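Local atomic coordinates of Cap5O (Staphylococcus aureus, PDB entry 3OJO), a protein that probably oxidises UDP-N-acetyl-mannosamine with NAD as cofactor, as a dehydrogenase involved in capsular polysaccharide biosynthesis. Residues B[53-56]-B[61-64]. Residues are numbered along the deposited sequence; the frame is centred on the assembly and turned at random.
Sequences GQIS and GLQE
Ile55 reaches from the loop after helix 44-51 to the first turn of helix 62-71, where its CD1 lies 3.8 Å from CB of Leu62 and 4.0 Å from CD2 of the same leucine. The two side chains pass at a slant, the isoleucine's end meeting CB and one methyl of the leucine. Ile55 holds CG1 between its backbone N and carbonyl carbon (chi1 53°), and the branch runs on extended past CG1, bringing CD1 also to 3.6 Å from the backbone N of Gln63. Both aliphatic chains suit a buried place without polar demands, Ile55 packing also on Leu24, and Leu62 on Pro25 and Ile28, of helix 23-32.

Gln63, partly exposed, crosses Ile55 at an angle, the end of its amide beside CG1. Its CG stands anti to the backbone N (chi1 -179°) and the chain then bends at chi2, 62°, which turns the terminal amide back to the loop backbone. There OE1 lies 2.9 Å from Gly53 O, and NE2 lies 3.2 Å from Ile55 N. The amide is probably flipped in the model; turned back, it could donate to the Gly53 carbonyl and accept from the Ile55 amide, a double role that would suit glutamine. Gly53, at positive phi, is the C' residue of the Schellman motif ending helix 44-51; lacking a CB, glycine takes this left-handed conformation with little strain. The contact thus joins the end of one helix to the start of the next in the NAD-binding domain, through the buried pair Ile55 and Leu62 and, possibly, an amide that bridges two backbone groups.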
ATOM      1  N   GLY B  53     -45.338  -8.240  -6.514  1.00 51.35           N
ATOM      2  CA  GLY B  53     -44.585  -9.088  -7.427  1.00 50.78           C
ATOM      3  C   GLY B  53     -43.363  -8.512  -8.100  1.00 54.23           C
ATOM      4  O   GLY B  53     -42.708  -9.217  -8.867  1.00 54.42           O
ATOM      5  N   GLN B  54     -43.030  -7.253  -7.823  1.00 50.68           N
ATOM      6  CA  GLN B  54     -41.862  -6.605  -8.424  1.00 49.95           C
ATOM      7  C   GLN B  54     -40.667  -6.531  -7.469  1.00 53.03           C
ATOM      8  O   GLN B  54     -40.845  -6.252  -6.279  1.00 52.21           O
ATOM      9  CB  GLN B  54     -42.214  -5.196  -8.910  1.00 51.30           C
ATOM     10  CG  GLN B  54     -43.195  -5.144 -10.087  1.00 66.42           C
ATOM     11  CD  GLN B  54     -43.233  -3.766 -10.709  1.00 84.52           C
ATOM     12  OE1 GLN B  54     -43.408  -2.739 -10.032  1.00 81.55           O
ATOM     13  NE2 GLN B  54     -43.069  -3.715 -12.023  1.00 70.23           N
ATOM     14  N   ILE B  55     -39.442  -6.763  -7.992  1.00 48.64           N
ATOM     15  CA  ILE B  55     -38.221  -6.630  -7.193  1.00 47.12           C
ATOM     16  C   ILE B  55     -37.995  -5.148  -6.882  1.00 50.28           C
ATOM     17  O   ILE B  55     -38.323  -4.286  -7.698  1.00 48.29           O
ATOM     18  CB  ILE B  55     -36.953  -7.302  -7.795  1.00 49.37           C
ATOM     19  CG1 ILE B  55     -36.656  -6.861  -9.244  1.00 48.84           C
ATOM     20  CG2 ILE B  55     -36.988  -8.806  -7.626  1.00 49.34           C
ATOM     21  CD1 ILE B  55     -35.258  -7.250  -9.776  1.00 45.47           C
ATOM     22  N   SER B  56     -37.473  -4.864  -5.676  1.00 47.43           N
ATOM     23  CA  SER B  56     -37.208  -3.514  -5.190  1.00 46.52           C
ATOM     24  C   SER B  56     -35.814  -3.003  -5.617  1.00 48.66           C
ATOM     25  O   SER B  56     -35.485  -1.850  -5.348  1.00 49.72           O
ATOM     26  CB  SER B  56     -37.358  -3.479  -3.675  1.00 49.52           C
ATOM     27  OG  SER B  56     -36.505  -4.443  -3.080  1.00 58.14           O
ATOM     28  N   GLY B  61     -32.231 -10.067 -14.864  1.00 42.48           N
ATOM     29  CA  GLY B  61     -32.584 -11.464 -14.663  1.00 41.56           C
ATOM     30  C   GLY B  61     -33.172 -11.840 -13.324  1.00 46.92           C
ATOM     31  O   GLY B  61     -33.729 -12.930 -13.199  1.00 47.26           O
ATOM     32  N   LEU B  62     -33.077 -10.947 -12.318  1.00 44.40           N
ATOM     33  CA  LEU B  62     -33.566 -11.230 -10.965  1.00 43.78           C
ATOM     34  C   LEU B  62     -35.079 -11.286 -10.875  1.00 46.98           C
ATOM     35  O   LEU B  62     -35.609 -12.173 -10.196  1.00 47.84           O
ATOM     36  CB  LEU B  62     -32.948 -10.286  -9.910  1.00 43.61           C
ATOM     37  CG  LEU B  62     -33.075 -10.718  -8.436  1.00 48.35           C
ATOM     38  CD1 LEU B  62     -32.130 -11.871  -8.100  1.00 48.69           C
ATOM     39  CD2 LEU B  62     -32.840  -9.535  -7.479  1.00 49.08           C
ATOM     40  N   GLN B  63     -35.774 -10.379 -11.582  1.00 41.98           N
ATOM     41  CA  GLN B  63     -37.246 -10.317 -11.633  1.00 41.94           C
ATOM     42  C   GLN B  63     -37.853 -11.677 -11.998  1.00 48.28           C
ATOM     43  O   GLN B  63     -38.825 -12.100 -11.369  1.00 48.86           O
ATOM     44  CB  GLN B  63     -37.693  -9.241 -12.640  1.00 43.10           C
ATOM     45  CG  GLN B  63     -39.204  -9.063 -12.780  1.00 52.44           C
ATOM     46  CD  GLN B  63     -39.883  -8.618 -11.511  1.00 67.05           C
ATOM     47  OE1 GLN B  63     -40.631  -9.379 -10.901  1.00 58.64           O
ATOM     48  NE2 GLN B  63     -39.645  -7.374 -11.097  1.00 57.67           N
ATOM     49  N   GLU B  64     -37.235 -12.376 -12.986  1.00 45.21           N
ATOM     50  CA  GLU B  64     -37.603 -13.700 -13.483  1.00 45.08           C
ATOM     51  C   GLU B  64     -37.466 -14.752 -12.391  1.00 47.78           C
ATOM     52  O   GLU B  64     -38.351 -15.585 -12.234  1.00 48.71           O
ATOM     53  CB  GLU B  64     -36.643 -14.051 -14.622  1.00 47.31           C
ATOM     54  CG  GLU B  64     -37.123 -15.081 -15.628  1.00 58.91           C
ATOM     55  CD  GLU B  64     -36.311 -15.096 -16.910  1.00 79.19           C
ATOM     56  OE1 GLU B  64     -35.613 -14.093 -17.197  1.00 65.68           O
ATOM     57  OE2 GLU B  64     -36.360 -16.126 -17.620  1.00 78.81           O
TER